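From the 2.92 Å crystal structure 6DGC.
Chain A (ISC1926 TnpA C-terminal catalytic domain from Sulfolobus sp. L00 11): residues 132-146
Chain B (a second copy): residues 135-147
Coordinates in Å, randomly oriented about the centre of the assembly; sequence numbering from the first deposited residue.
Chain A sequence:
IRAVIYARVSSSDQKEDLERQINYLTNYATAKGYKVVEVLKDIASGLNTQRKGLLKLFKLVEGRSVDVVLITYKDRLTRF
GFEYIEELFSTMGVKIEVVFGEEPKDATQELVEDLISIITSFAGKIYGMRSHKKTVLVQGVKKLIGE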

# COMPACT_ATOMS: atom_id res chain seq x y z
N HIS A 132 -24.23 -7.15 -10.73
CA HIS A 132 -24.62 -8.55 -10.49
C HIS A 132 -23.41 -9.50 -10.53
O HIS A 132 -23.29 -10.35 -9.65
CB HIS A 132 -25.71 -9.00 -11.47
N LYS A 133 -22.52 -9.33 -11.52
CA LYS A 133 -21.30 -10.13 -11.68
C LYS A 133 -20.31 -9.98 -10.48
O LYS A 133 -19.58 -10.92 -10.18
CB LYS A 133 -20.62 -9.81 -13.02
N LYS A 134 -20.32 -8.79 -9.81
CA LYS A 134 -19.50 -8.50 -8.62
C LYS A 134 -19.94 -9.43 -7.49
O LYS A 134 -19.08 -10.04 -6.85
CB LYS A 134 -19.64 -7.03 -8.17
N THR A 135 -21.27 -9.57 -7.29
CA THR A 135 -21.89 -10.44 -6.29
C THR A 135 -21.54 -11.90 -6.57
O THR A 135 -21.25 -12.65 -5.63
CB THR A 135 -23.41 -10.15 -6.22
OG1 THR A 135 -23.60 -8.75 -6.03
CG2 THR A 135 -24.11 -10.91 -5.10
N VAL A 136 -21.53 -12.29 -7.87
CA VAL A 136 -21.21 -13.64 -8.36
C VAL A 136 -19.81 -14.07 -7.89
O VAL A 136 -19.66 -15.14 -7.29
CB VAL A 136 -21.39 -13.72 -9.91
CG1 VAL A 136 -20.73 -14.96 -10.50
CG2 VAL A 136 -22.85 -13.65 -10.31
N LEU A 137 -18.79 -13.22 -8.15
CA LEU A 137 -17.40 -13.49 -7.78
C LEU A 137 -17.18 -13.53 -6.27
O LEU A 137 -16.51 -14.44 -5.78
CB LEU A 137 -16.45 -12.48 -8.46
CG LEU A 137 -14.94 -12.63 -8.21
CD1 LEU A 137 -14.35 -13.81 -8.95
CD2 LEU A 137 -14.21 -11.39 -8.65
N VAL A 138 -17.76 -12.57 -5.53
CA VAL A 138 -17.57 -12.47 -4.08
C VAL A 138 -18.29 -13.61 -3.33
O VAL A 138 -17.75 -14.08 -2.32
CB VAL A 138 -17.88 -11.08 -3.47
CG1 VAL A 138 -17.04 -10.01 -4.14
CG2 VAL A 138 -19.37 -10.71 -3.52
N GLN A 139 -19.47 -14.08 -3.84
CA GLN A 139 -20.20 -15.19 -3.22
C GLN A 139 -19.47 -16.50 -3.50
O GLN A 139 -19.45 -17.38 -2.65
CB GLN A 139 -21.65 -15.24 -3.70
N GLY A 140 -18.86 -16.59 -4.69
CA GLY A 140 -18.10 -17.75 -5.13
C GLY A 140 -16.79 -17.94 -4.39
O GLY A 140 -16.48 -19.06 -3.96
N VAL A 141 -16.02 -16.85 -4.23
CA VAL A 141 -14.73 -16.83 -3.52
C VAL A 141 -14.92 -17.20 -2.04
O VAL A 141 -14.14 -17.99 -1.51
CB VAL A 141 -13.97 -15.50 -3.73
CG1 VAL A 141 -12.87 -15.31 -2.69
CG2 VAL A 141 -13.40 -15.41 -5.14
N LYS A 142 -15.99 -16.66 -1.41
CA LYS A 142 -16.36 -16.95 -0.02
C LYS A 142 -16.67 -18.44 0.16
O LYS A 142 -16.26 -19.04 1.16
CB LYS A 142 -17.57 -16.11 0.41
CG LYS A 142 -17.22 -14.70 0.87
CD LYS A 142 -18.44 -14.03 1.49
CE LYS A 142 -18.50 -12.55 1.24
NZ LYS A 142 -19.73 -11.97 1.83
N LYS A 143 -17.36 -19.05 -0.83
CA LYS A 143 -17.70 -20.47 -0.87
C LYS A 143 -16.46 -21.33 -1.12
O LYS A 143 -16.33 -22.40 -0.53
CB LYS A 143 -18.77 -20.75 -1.93
N LEU A 144 -15.53 -20.84 -1.99
CA LEU A 144 -14.28 -21.52 -2.34
C LEU A 144 -13.30 -21.59 -1.14
O LEU A 144 -12.58 -22.58 -0.98
CB LEU A 144 -13.63 -20.86 -3.57
CG LEU A 144 -12.42 -21.53 -4.26
CD1 LEU A 144 -12.51 -23.05 -4.30
CD2 LEU A 144 -12.26 -21.02 -5.66
N ILE A 145 -13.35 -20.54 -0.27
CA ILE A 145 -12.51 -20.45 0.92
C ILE A 145 -12.88 -21.53 1.94
O ILE A 145 -11.98 -22.24 2.40
CB ILE A 145 -12.47 -19.02 1.50
CG1 ILE A 145 -11.38 -18.24 0.73
CG2 ILE A 145 -12.17 -19.00 3.01
CD1 ILE A 145 -11.62 -16.82 0.52
N GLY A 146 -14.18 -21.68 2.24
CA GLY A 146 -14.69 -22.70 3.16
C GLY A 146 -13.97 -24.03 2.99
O GLY A 146 -13.28 -24.49 3.91
N THR B 135 -3.15 -23.66 -4.68
CA THR B 135 -3.40 -23.95 -6.09
C THR B 135 -4.91 -24.05 -6.37
O THR B 135 -5.37 -23.55 -7.39
CB THR B 135 -2.59 -25.19 -6.52
OG1 THR B 135 -1.22 -25.01 -6.14
CG2 THR B 135 -2.66 -25.46 -8.02
N VAL B 136 -5.66 -24.66 -5.43
CA VAL B 136 -7.12 -24.84 -5.47
C VAL B 136 -7.83 -23.49 -5.62
O VAL B 136 -8.64 -23.32 -6.53
CB VAL B 136 -7.63 -25.66 -4.24
CG1 VAL B 136 -9.15 -25.55 -4.07
CG2 VAL B 136 -7.20 -27.12 -4.34
N LEU B 137 -7.51 -22.53 -4.73
CA LEU B 137 -8.11 -21.19 -4.72
C LEU B 137 -7.75 -20.39 -5.96
O LEU B 137 -8.65 -19.79 -6.55
CB LEU B 137 -7.72 -20.43 -3.43
CG LEU B 137 -8.30 -19.02 -3.23
CD1 LEU B 137 -9.80 -19.07 -2.91
CD2 LEU B 137 -7.55 -18.28 -2.15
N VAL B 138 -6.47 -20.39 -6.36
CA VAL B 138 -5.99 -19.60 -7.51
C VAL B 138 -6.52 -20.16 -8.85
O VAL B 138 -6.80 -19.36 -9.74
CB VAL B 138 -4.45 -19.34 -7.53
CG1 VAL B 138 -3.99 -18.69 -6.22
CG2 VAL B 138 -3.64 -20.60 -7.81
N GLN B 139 -6.68 -21.49 -8.97
CA GLN B 139 -7.20 -22.10 -10.20
C GLN B 139 -8.70 -21.85 -10.29
O GLN B 139 -9.22 -21.65 -11.39
CB GLN B 139 -6.90 -23.60 -10.27
N GLY B 140 -9.37 -21.82 -9.12
CA GLY B 140 -10.80 -21.59 -9.00
C GLY B 140 -11.20 -20.16 -9.32
O GLY B 140 -12.17 -19.94 -10.06
N VAL B 141 -10.46 -19.18 -8.75
CA VAL B 141 -10.69 -17.74 -8.94
C VAL B 141 -10.50 -17.37 -10.41
O VAL B 141 -11.32 -16.62 -10.96
CB VAL B 141 -9.82 -16.90 -7.98
CG1 VAL B 141 -9.67 -15.46 -8.45
CG2 VAL B 141 -10.38 -16.95 -6.56
N LYS B 142 -9.45 -17.94 -11.06
CA LYS B 142 -9.13 -17.74 -12.48
C LYS B 142 -10.27 -18.23 -13.36
O LYS B 142 -10.62 -17.56 -14.34
CB LYS B 142 -7.82 -18.45 -12.85
CG LYS B 142 -6.57 -17.63 -12.59
CD LYS B 142 -5.32 -18.28 -13.15
N LYS B 143 -10.88 -19.38 -12.98
CA LYS B 143 -12.02 -20.00 -13.67
C LYS B 143 -13.30 -19.20 -13.43
O LYS B 143 -14.10 -19.07 -14.35
CB LYS B 143 -12.21 -21.45 -13.23
N LEU B 144 -13.47 -18.64 -12.21
CA LEU B 144 -14.63 -17.84 -11.82
C LEU B 144 -14.73 -16.51 -12.56
O LEU B 144 -15.83 -16.06 -12.86
CB LEU B 144 -14.65 -17.64 -10.28
CG LEU B 144 -15.93 -17.06 -9.62
CD1 LEU B 144 -17.20 -17.69 -10.16
CD2 LEU B 144 -15.87 -17.18 -8.10
N ILE B 145 -13.59 -15.87 -12.88
CA ILE B 145 -13.56 -14.60 -13.61
C ILE B 145 -13.95 -14.82 -15.10
O ILE B 145 -14.52 -13.92 -15.73
CB ILE B 145 -12.22 -13.82 -13.40
CG1 ILE B 145 -12.06 -13.43 -11.92
CG2 ILE B 145 -12.10 -12.58 -14.31
CD1 ILE B 145 -10.66 -13.33 -11.47
N GLY B 146 -13.71 -16.04 -15.60
CA GLY B 146 -14.03 -16.46 -16.97
C GLY B 146 -15.50 -16.38 -17.29
O GLY B 146 -15.91 -15.69 -18.23
N GLU B 147 -16.31 -17.09 -16.45
CA GLU B 147 -17.78 -17.13 -16.42
C GLU B 147 -18.44 -17.14 -17.82
O GLU B 147 -19.66 -17.23 -17.95
CB GLU B 147 -18.35 -15.97 -15.54
CG GLU B 147 -17.86 -14.58 -15.92
CD GLU B 147 -18.22 -13.39 -15.05
OE1 GLU B 147 -18.43 -12.30 -15.64
OE2 GLU B 147 -18.25 -13.53 -13.80

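Two copies of the same helix pack nearly antiparallel here, their axes 160° apart in direction and 10.1 Å apart at closest approach. The register is centred on Val A141 and Val B141, whose CA atoms lie 6.8 Å apart, so most of the features met along chain B recur with the chains exchanged. No hydrogen bond crosses between the modelled atoms; the backbone polar groups are largely spent within each helix, and the contact rests on apolar packing.

Along chain B, Val B136 makes the first touch, its CG1 4.2 Å from CD1 of Leu A144. Leu B137 commits more deeply. Its CA-to-CB bond points sideways, but the t, p rotamer brings the end of the side chain nearer, placing CD1 3.8 Å from CG of Leu A144 and 4.1 Å from CG1 of Ile A145. Val B138 points away.

Gly B140 is the floor of a hole. Leu A144 drops in as a knob among Val B136, Leu B137, Gly B140 and Val B141, its CD2 3.7 Å from the CA of Gly B140. An ideal CB on this glycine would lie 2.4 Å from that same CD2, a clash, so the bare backbone is what admits the leucine. At the centre, CG2 of Val B141 meets CG2 of Val A141 at 3.7 Å.

Leu B144 then returns the knob, pointing toward chain A and seated among Val A136, Leu A137, Gly A140 and Val A141. Its CD2 lies 3.8 Å from the CA of Gly A140, and its CG 3.7 Å from CD1 of Leu A137. Ile B145 extends the greasy patch, CG1 to CD1 of Leu A137 at 3.8 Å. Glu B147 points its CB toward chain A, its OE1 4.2 Å from CB of Lys A133. The rule is reciprocal: a leucine knob on each helix, four residues after the glycine that receives its counterpart.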